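Local coordinates for uncharacterized protein (Eubacterium ventriosum, PDB 3FDI) that is of unknown function but belongs to the cytidylate kinase-like family of P-loop proteins, and so may transfer phosphate from a nucleoside triphosphate, at residues Ser120-Gly125 with Arg172-Cys177; Gln6-Ile11 with Ser113-Met118; Pro33-Glu38 with Glu99-Val104. All blocks are in the same frame, centred on the assembly; numbering follows the deposited sequence.

Interaction 1. Residues Ser120-Gly125 with Arg172-Cys177; sequences SAFILG and RTYDIC
S120 and D175 grip each other through main chain and side chain. The amide N of S120 donates to OD2 of D175 at 3.0 Å, meeting the carboxylate on its anti side and 29° out of its plane. In return D175 N donates to S120 OG at 3.2 Å. S120 OG sits between its own backbone N and carbonyl carbon (chi1 59°) and lies against Y174 CA. The same D175 OD2 forms a salt bridge with K182 of the second subunit, so one carboxylate oxygen serves both the strand and the subunit interface. From here two parallel strands of the P-loop NTPase sheet run on together: I176 N donates to S120 O, and F122 N to I176 O at 2.8 Å. F122 CB stands over the centre of the Y174 ring, 3.5 Å from its centroid, and the two rings form an offset stack with planes 30° apart, F122 CD2 meeting Y174 CZ at 3.5 Å. Y174 OH is tied to the backbone N of G169. Nearby, C177 SG touches F122 CB at 3.9 Å, and L124 CD2 reaches C177 CB; A121 CB packs on I176 CB at the other sheet face, where helix 185-197 lies.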
loop_
_atom_site.group_PDB
_atom_site.type_symbol
_atom_site.label_atom_id
_atom_site.label_comp_id
_atom_site.label_asym_id
_atom_site.label_seq_id
_atom_site.Cartn_x
_atom_site.Cartn_y
_atom_site.Cartn_z
ATOM N N SER B 120 15.848 -16.221 4.561
ATOM C CA SER B 120 14.402 -16.249 4.457
ATOM C C SER B 120 13.909 -16.425 3.047
ATOM O O SER B 120 14.490 -15.948 2.102
ATOM C CB SER B 120 13.794 -14.977 5.028
ATOM O OG SER B 120 14.292 -13.858 4.328
ATOM N N ALA B 121 12.756 -17.050 2.927
ATOM C CA ALA B 121 12.213 -17.432 1.645
ATOM C C ALA B 121 10.715 -17.260 1.764
ATOM O O ALA B 121 10.109 -17.623 2.819
ATOM C CB ALA B 121 12.621 -18.899 1.310
ATOM N N PHE B 122 10.111 -16.657 0.738
ATOM C CA PHE B 122 8.648 -16.569 0.660
ATOM C C PHE B 122 8.156 -17.478 -0.461
ATOM O O PHE B 122 8.610 -17.360 -1.580
ATOM C CB PHE B 122 8.224 -15.124 0.469
ATOM C CG PHE B 122 6.720 -14.919 0.523
ATOM C CD1 PHE B 122 6.002 -14.687 -0.645
ATOM C CD2 PHE B 122 6.072 -14.882 1.741
ATOM C CE1 PHE B 122 4.661 -14.556 -0.628
ATOM C CE2 PHE B 122 4.685 -14.722 1.795
ATOM C CZ PHE B 122 3.961 -14.576 0.634
ATOM N N ILE B 123 7.205 -18.370 -0.150
ATOM C CA ILE B 123 6.640 -19.317 -1.107
ATOM C C ILE B 123 5.258 -18.861 -1.555
ATOM O O ILE B 123 4.420 -18.478 -0.749
ATOM C CB ILE B 123 6.551 -20.667 -0.507
ATOM C CG1 ILE B 123 7.887 -20.999 0.155
ATOM C CG2 ILE B 123 6.172 -21.747 -1.564
ATOM C CD1 ILE B 123 9.012 -21.295 -0.936
ATOM N N LEU B 124 5.052 -18.851 -2.866
ATOM C CA LEU B 124 3.818 -18.428 -3.435
ATOM C C LEU B 124 3.434 -19.438 -4.497
ATOM O O LEU B 124 4.158 -20.409 -4.730
ATOM C CB LEU B 124 3.923 -17.002 -3.961
ATOM C CG LEU B 124 4.964 -16.517 -4.954
ATOM C CD1 LEU B 124 4.440 -15.177 -5.629
ATOM C CD2 LEU B 124 6.393 -16.339 -4.405
ATOM N N GLY B 125 2.250 -19.289 -5.082
ATOM C CA GLY B 125 1.853 -20.196 -6.178
ATOM C C GLY B 125 0.946 -19.487 -7.165
ATOM O O GLY B 125 0.506 -18.380 -6.886
ATOM N N ARG B 172 11.478 -7.529 -1.150
ATOM C CA ARG B 172 12.494 -6.935 -0.291
ATOM C C ARG B 172 12.443 -7.425 1.131
ATOM O O ARG B 172 13.439 -7.336 1.819
ATOM C CB ARG B 172 12.490 -5.436 -0.405
ATOM C CG ARG B 172 12.983 -5.031 -1.909
ATOM C CD ARG B 172 12.331 -3.797 -2.592
ATOM N NE ARG B 172 11.051 -4.010 -3.279
ATOM C CZ ARG B 172 10.219 -3.020 -3.655
ATOM N NH1 ARG B 172 10.514 -1.752 -3.427
ATOM N NH2 ARG B 172 9.052 -3.298 -4.239
ATOM N N THR B 173 11.323 -8.022 1.540
ATOM C CA THR B 173 11.225 -8.563 2.837
ATOM C C THR B 173 12.050 -9.871 2.994
ATOM O O THR B 173 12.347 -10.239 4.101
ATOM C CB THR B 173 9.740 -8.768 3.174
ATOM O OG1 THR B 173 9.097 -7.503 3.091
ATOM C CG2 THR B 173 9.513 -9.376 4.609
ATOM N N TYR B 174 12.410 -10.541 1.893
ATOM C CA TYR B 174 13.014 -11.868 1.910
ATOM C C TYR B 174 14.308 -11.978 1.058
ATOM O O TYR B 174 14.569 -11.168 0.211
ATOM C CB TYR B 174 11.980 -12.889 1.396
ATOM C CG TYR B 174 10.593 -12.733 2.037
ATOM C CD1 TYR B 174 9.651 -11.941 1.430
ATOM C CD2 TYR B 174 10.271 -13.303 3.260
ATOM C CE1 TYR B 174 8.408 -11.701 1.964
ATOM C CE2 TYR B 174 8.956 -13.117 3.830
ATOM C CZ TYR B 174 8.042 -12.307 3.148
ATOM O OH TYR B 174 6.748 -12.039 3.561
ATOM N N ASP B 175 15.097 -13.010 1.313
ATOM C CA ASP B 175 16.202 -13.375 0.452
ATOM C C ASP B 175 15.842 -14.060 -0.830
ATOM O O ASP B 175 16.524 -13.854 -1.860
ATOM C CB ASP B 175 17.132 -14.322 1.208
ATOM C CG ASP B 175 17.743 -13.650 2.422
ATOM O OD1 ASP B 175 18.108 -12.469 2.292
ATOM O OD2 ASP B 175 17.817 -14.259 3.493
ATOM N N ILE B 176 14.819 -14.903 -0.762
ATOM C CA ILE B 176 14.290 -15.639 -1.902
ATOM C C ILE B 176 12.771 -15.654 -1.917
ATOM O O ILE B 176 12.168 -15.809 -0.896
ATOM C CB ILE B 176 14.654 -17.111 -1.835
ATOM C CG1 ILE B 176 16.082 -17.314 -1.408
ATOM C CG2 ILE B 176 14.462 -17.736 -3.191
ATOM C CD1 ILE B 176 16.411 -18.750 -1.102
ATOM N N CYS B 177 12.152 -15.574 -3.091
ATOM C CA CYS B 177 10.738 -15.855 -3.282
ATOM C C CYS B 177 10.644 -16.780 -4.440
ATOM O O CYS B 177 11.312 -16.532 -5.457
ATOM C CB CYS B 177 10.002 -14.600 -3.665
ATOM S SG CYS B 177 10.129 -13.270 -2.413
#

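Interaction 2. Residues Gln6-Ile11 with Ser113-Met118; sequences QIIIAI and SDNPNM
I8 and M118 face each other across two parallel strands, and the M118 side chain leaves the backbone with CG anti to its N (chi1 -176°). A bend at chi2 then brings its selenium to 4.1 Å from A10 CB; residue 118 is selenomethionine. In N115, CG is likewise anti to the backbone N (chi1 -166°), and OD1 accepts from N117 N at 3.0 Å, an Asx turn, while the type I turn from N115 to M118 is closed by M118 N on N115 O. The ND2 end of N115 touches I8 CD1 at 4.0 Å, the two side chains crossing at about a right angle, and is bonded to N95 OD1 in helix 81-95. An alanine in place of N115 would probably leave N117 N and N95 OD1 without these partners, and the turn less firmly set beside I8. N117 O accepts from I8 N at 3.2 Å. M118 CA-H answers at I8 O, and I8 CB lies 4.2 Å from M118 CB. At the outer end N117 CB rests on Q6 O at 3.3 Å. With one backbone bond between the segments, the shape of the turn probably rests largely on N115, through its side chain and its carbonyl, and that shape in turn places N117 O for the strand pairing.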
loop_
_atom_site.group_PDB
_atom_site.type_symbol
_atom_site.label_atom_id
_atom_site.label_comp_id
_atom_site.label_asym_id
_atom_site.label_seq_id
_atom_site.Cartn_x
_atom_site.Cartn_y
_atom_site.Cartn_z
ATOM N N GLN B 6 23.463 -21.907 13.663
ATOM C CA GLN B 6 24.263 -22.230 12.445
ATOM C C GLN B 6 23.455 -22.093 11.171
ATOM O O GLN B 6 23.835 -21.314 10.356
ATOM C CB GLN B 6 24.950 -23.609 12.454
ATOM C CG GLN B 6 25.593 -23.963 11.085
ATOM C CD GLN B 6 26.815 -24.890 11.192
ATOM O OE1 GLN B 6 27.013 -25.603 12.185
ATOM N NE2 GLN B 6 27.645 -24.871 10.155
ATOM N N ILE B 7 22.374 -22.856 10.992
ATOM C CA ILE B 7 21.364 -22.520 9.963
ATOM C C ILE B 7 19.961 -22.298 10.522
ATOM O O ILE B 7 19.405 -23.145 11.249
ATOM C CB ILE B 7 21.233 -23.563 8.830
ATOM C CG1 ILE B 7 22.600 -24.167 8.454
ATOM C CG2 ILE B 7 20.638 -22.909 7.594
ATOM C CD1 ILE B 7 22.739 -24.580 6.942
ATOM N N ILE B 8 19.393 -21.146 10.177
ATOM C CA ILE B 8 17.997 -20.829 10.492
ATOM C C ILE B 8 17.270 -20.452 9.182
ATOM O O ILE B 8 17.746 -19.600 8.456
ATOM C CB ILE B 8 17.897 -19.697 11.530
ATOM C CG1 ILE B 8 18.813 -19.984 12.727
ATOM C CG2 ILE B 8 16.507 -19.562 12.016
ATOM C CD1 ILE B 8 18.976 -18.861 13.673
ATOM N N ILE B 9 16.142 -21.107 8.878
ATOM C CA ILE B 9 15.383 -20.819 7.682
ATOM C C ILE B 9 14.016 -20.322 8.062
ATOM O O ILE B 9 13.296 -21.023 8.757
ATOM C CB ILE B 9 15.226 -22.035 6.829
ATOM C CG1 ILE B 9 16.622 -22.608 6.472
ATOM C CG2 ILE B 9 14.369 -21.689 5.584
ATOM C CD1 ILE B 9 16.565 -24.014 5.770
ATOM N N ALA B 10 13.685 -19.098 7.643
ATOM C CA ALA B 10 12.434 -18.414 8.001
ATOM C C ALA B 10 11.583 -18.422 6.739
ATOM O O ALA B 10 11.997 -17.910 5.689
ATOM C CB ALA B 10 12.691 -17.011 8.460
ATOM N N ILE B 11 10.429 -19.053 6.807
ATOM C CA ILE B 11 9.601 -19.258 5.640
ATOM C C ILE B 11 8.334 -18.526 5.842
ATOM O O ILE B 11 7.669 -18.712 6.880
ATOM C CB ILE B 11 9.281 -20.736 5.449
ATOM C CG1 ILE B 11 10.473 -21.457 4.839
ATOM C CG2 ILE B 11 8.079 -20.920 4.486
ATOM C CD1 ILE B 11 10.405 -22.862 5.041
ATOM N N SER B 113 16.484 -10.793 11.973
ATOM C CA SER B 113 17.221 -9.774 11.234
ATOM C C SER B 113 18.734 -9.711 11.469
ATOM O O SER B 113 19.526 -9.743 10.556
ATOM C CB SER B 113 16.693 -8.404 11.651
ATOM O OG SER B 113 15.643 -8.040 10.825
ATOM N N ASP B 114 19.140 -9.554 12.700
ATOM C CA ASP B 114 20.566 -9.340 12.940
ATOM C C ASP B 114 21.363 -10.654 12.949
ATOM O O ASP B 114 22.580 -10.614 13.128
ATOM C CB ASP B 114 20.788 -8.596 14.249
ATOM C CG ASP B 114 20.117 -9.264 15.394
ATOM O OD1 ASP B 114 18.945 -9.661 15.207
ATOM O OD2 ASP B 114 20.735 -9.385 16.484
ATOM N N ASN B 115 20.714 -11.804 12.767
ATOM C CA ASN B 115 21.436 -13.045 12.831
ATOM C C ASN B 115 21.863 -13.391 11.431
ATOM O O ASN B 115 21.029 -13.695 10.613
ATOM C CB ASN B 115 20.599 -14.147 13.430
ATOM C CG ASN B 115 21.418 -15.341 13.811
ATOM O OD1 ASN B 115 22.189 -15.862 13.003
ATOM N ND2 ASN B 115 21.250 -15.810 15.043
ATOM N N PRO B 116 23.190 -13.359 11.162
ATOM C CA PRO B 116 23.725 -13.555 9.814
ATOM C C PRO B 116 23.631 -14.993 9.309
ATOM O O PRO B 116 23.919 -15.243 8.150
ATOM C CB PRO B 116 25.208 -13.161 9.981
ATOM C CG PRO B 116 25.555 -13.644 11.328
ATOM C CD PRO B 116 24.283 -13.312 12.163
ATOM N N ASN B 117 23.291 -15.920 10.190
ATOM C CA ASN B 117 22.958 -17.297 9.833
ATOM C C ASN B 117 21.510 -17.578 9.383
ATOM O O ASN B 117 21.142 -18.734 9.110
ATOM C CB ASN B 117 23.272 -18.152 11.050
ATOM C CG ASN B 117 24.734 -18.068 11.399
ATOM O OD1 ASN B 117 25.550 -17.975 10.507
ATOM N ND2 ASN B 117 25.069 -18.136 12.658
HETATM N N MSE B 118 20.690 -16.537 9.319
HETATM C CA MSE B 118 19.306 -16.715 8.953
HETATM C C MSE B 118 19.143 -16.382 7.460
HETATM O O MSE B 118 19.658 -15.403 6.973
HETATM C CB MSE B 118 18.396 -15.879 9.870
HETATM C CG MSE B 118 16.888 -16.083 9.604
HETATM SE SE MSE B 118 16.207 -15.019 8.082
HETATM C CE MSE B 118 16.571 -13.314 8.827
#

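Interaction 3. Residues Pro33-Glu38 with Glu99-Val104; sequences PLYSKE and ESFVIV
The Y35 ring is the large bump of this contact, and F101 and E99 form the hollow that takes it. Its CG is anti to the carbonyl carbon (chi1 -59°), and CE2 of the ring lies 3.3 Å from F101 CG; the rings are oblique, their planes 54° apart. Tip to tip beyond it, Y35 OH lies 2.9 Å from E99 OE1 and 3.1 Å from E99 OE2, weak contacts with both carboxylate oxygens. P33 adds a smaller knob at that end: its CG sits 3.5 Å from E99 OE2, and its CD presses on S100 O. I103 CD1 packs against Y35 CB at 3.4 Å. On the other sheet face L34 CD1 drops between two valines, 3.7 Å from V102 CG1 and 4.0 Å from V104 CG2. Backbone bonds from V102 N to P33 O, Y35 N to V102 O and V104 N to Y35 O hold the strands parallel. Strand 34-35 is an outermost strand of the sheet within this chain. Helix 19-30 covers the L34 and V102 face, helix 81-95 the face of Y35 and F101, where F89 meets the Y35 ring edge-to-face, and S36 caps helix 37-43.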
loop_
_atom_site.group_PDB
_atom_site.type_symbol
_atom_site.label_atom_id
_atom_site.label_comp_id
_atom_site.label_asym_id
_atom_site.label_seq_id
_atom_site.Cartn_x
_atom_site.Cartn_y
_atom_site.Cartn_z
ATOM N N PRO B 33 14.814 -29.125 13.494
ATOM C CA PRO B 33 13.403 -29.004 13.808
ATOM C C PRO B 33 12.645 -28.033 12.911
ATOM O O PRO B 33 13.230 -27.058 12.393
ATOM C CB PRO B 33 13.388 -28.443 15.231
ATOM C CG PRO B 33 14.793 -28.355 15.664
ATOM C CD PRO B 33 15.682 -28.610 14.552
ATOM N N LEU B 34 11.353 -28.317 12.756
ATOM C CA LEU B 34 10.407 -27.462 12.049
ATOM C C LEU B 34 9.525 -26.879 13.136
ATOM O O LEU B 34 8.796 -27.642 13.757
ATOM C CB LEU B 34 9.592 -28.294 11.049
ATOM C CG LEU B 34 8.403 -27.550 10.454
ATOM C CD1 LEU B 34 8.864 -26.216 9.871
ATOM C CD2 LEU B 34 7.725 -28.384 9.394
ATOM N N TYR B 35 9.664 -25.585 13.432
ATOM C CA TYR B 35 8.761 -24.850 14.337
ATOM C C TYR B 35 7.682 -24.134 13.542
ATOM O O TYR B 35 7.940 -23.545 12.498
ATOM C CB TYR B 35 9.473 -23.766 15.179
ATOM C CG TYR B 35 10.571 -24.299 16.043
ATOM C CD1 TYR B 35 10.357 -25.368 16.872
ATOM C CD2 TYR B 35 11.842 -23.764 15.998
ATOM C CE1 TYR B 35 11.378 -25.872 17.628
ATOM C CE2 TYR B 35 12.867 -24.258 16.761
ATOM C CZ TYR B 35 12.638 -25.301 17.557
ATOM O OH TYR B 35 13.661 -25.788 18.336
ATOM N N SER B 36 6.483 -24.147 14.102
ATOM C CA SER B 36 5.280 -23.567 13.514
ATOM C C SER B 36 4.531 -22.876 14.635
ATOM O O SER B 36 4.770 -23.158 15.843
ATOM C CB SER B 36 4.352 -24.690 13.047
ATOM O OG SER B 36 3.954 -25.462 14.200
ATOM N N LYS B 37 3.571 -22.045 14.227
ATOM C CA LYS B 37 2.569 -21.481 15.131
ATOM C C LYS B 37 2.002 -22.567 16.130
ATOM O O LYS B 37 1.911 -22.346 17.332
ATOM C CB LYS B 37 1.440 -20.784 14.333
ATOM C CG LYS B 37 0.566 -19.866 15.207
ATOM C CD LYS B 37 -0.753 -19.469 14.529
ATOM C CE LYS B 37 -1.484 -18.465 15.358
ATOM N NZ LYS B 37 -2.123 -19.085 16.531
ATOM N N GLU B 38 1.675 -23.744 15.628
ATOM C CA GLU B 38 1.137 -24.799 16.479
ATOM C C GLU B 38 2.077 -25.157 17.648
ATOM O O GLU B 38 1.669 -25.290 18.808
ATOM C CB GLU B 38 0.893 -26.039 15.628
ATOM C CG GLU B 38 0.486 -27.281 16.461
ATOM C CD GLU B 38 0.675 -28.585 15.724
ATOM O OE1 GLU B 38 0.867 -28.551 14.499
ATOM O OE2 GLU B 38 0.604 -29.644 16.396
ATOM N N GLU B 99 20.724 -22.663 18.170
ATOM C CA GLU B 99 20.116 -23.808 17.532
ATOM C C GLU B 99 19.831 -23.542 16.052
ATOM O O GLU B 99 19.579 -22.396 15.640
ATOM C CB GLU B 99 18.819 -24.142 18.257
ATOM C CG GLU B 99 18.141 -25.373 17.723
ATOM C CD GLU B 99 16.889 -25.761 18.475
ATOM O OE1 GLU B 99 16.288 -24.899 19.166
ATOM O OE2 GLU B 99 16.506 -26.947 18.363
ATOM N N SER B 100 19.848 -24.615 15.271
ATOM C CA SER B 100 19.415 -24.579 13.909
ATOM C C SER B 100 17.970 -25.049 13.806
ATOM O O SER B 100 17.578 -26.006 14.490
ATOM C CB SER B 100 20.278 -25.468 13.079
ATOM O OG SER B 100 21.612 -24.975 13.090
ATOM N N PHE B 101 17.179 -24.378 12.958
ATOM C CA PHE B 101 15.767 -24.718 12.782
ATOM C C PHE B 101 15.143 -24.022 11.590
ATOM O O PHE B 101 15.718 -23.102 11.013
ATOM C CB PHE B 101 14.910 -24.414 14.068
ATOM C CG PHE B 101 14.970 -22.976 14.530
ATOM C CD1 PHE B 101 14.035 -22.034 14.091
ATOM C CD2 PHE B 101 15.967 -22.562 15.395
ATOM C CE1 PHE B 101 14.090 -20.705 14.517
ATOM C CE2 PHE B 101 16.051 -21.229 15.826
ATOM C CZ PHE B 101 15.104 -20.297 15.384
ATOM N N VAL B 102 13.959 -24.521 11.244
ATOM C CA VAL B 102 13.080 -23.927 10.266
ATOM C C VAL B 102 11.914 -23.354 11.059
ATOM O O VAL B 102 11.389 -23.994 11.981
ATOM C CB VAL B 102 12.546 -24.968 9.256
ATOM C CG1 VAL B 102 11.589 -24.304 8.297
ATOM C CG2 VAL B 102 13.699 -25.663 8.490
ATOM N N ILE B 103 11.525 -22.134 10.721
ATOM C CA ILE B 103 10.385 -21.517 11.352
ATOM C C ILE B 103 9.483 -20.941 10.252
ATOM O O ILE B 103 9.938 -20.231 9.363
ATOM C CB ILE B 103 10.823 -20.478 12.441
ATOM C CG1 ILE B 103 9.628 -19.785 13.115
ATOM C CG2 ILE B 103 11.764 -19.450 11.879
ATOM C CD1 ILE B 103 8.736 -20.670 13.870
ATOM N N VAL B 104 8.217 -21.305 10.307
ATOM C CA VAL B 104 7.232 -20.808 9.374
ATOM C C VAL B 104 6.520 -19.647 10.039
ATOM O O VAL B 104 6.059 -19.768 11.183
ATOM C CB VAL B 104 6.212 -21.907 9.049
ATOM C CG1 VAL B 104 5.064 -21.336 8.222
ATOM C CG2 VAL B 104 6.913 -23.084 8.308
#

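Overall arrangement
The three contacts are joints of one parallel sheet, ordered 34-35, 101-104, 8-13, 118-125, 176-180. Interactions 2 and 1 share strand 118-125 and touch where A121 N meets A10 O at 3.0 Å; interactions 2 and 3 are linked by the pairing of 8-13 with 101-104, which belongs to neither, I11 N lying 2.9 Å from I103 O. Interactions 1 and 3 do not touch: their centres are about 17 Å apart, on opposite sides of the chain's centre. Interaction 1 is buried, and the second subunit reaches it through charge and strand pairing. Interactions 2 and 3 are partly buried, the former a polar turn leading into an apolar strand, the latter an aromatic and aliphatic edge no other subunit touches.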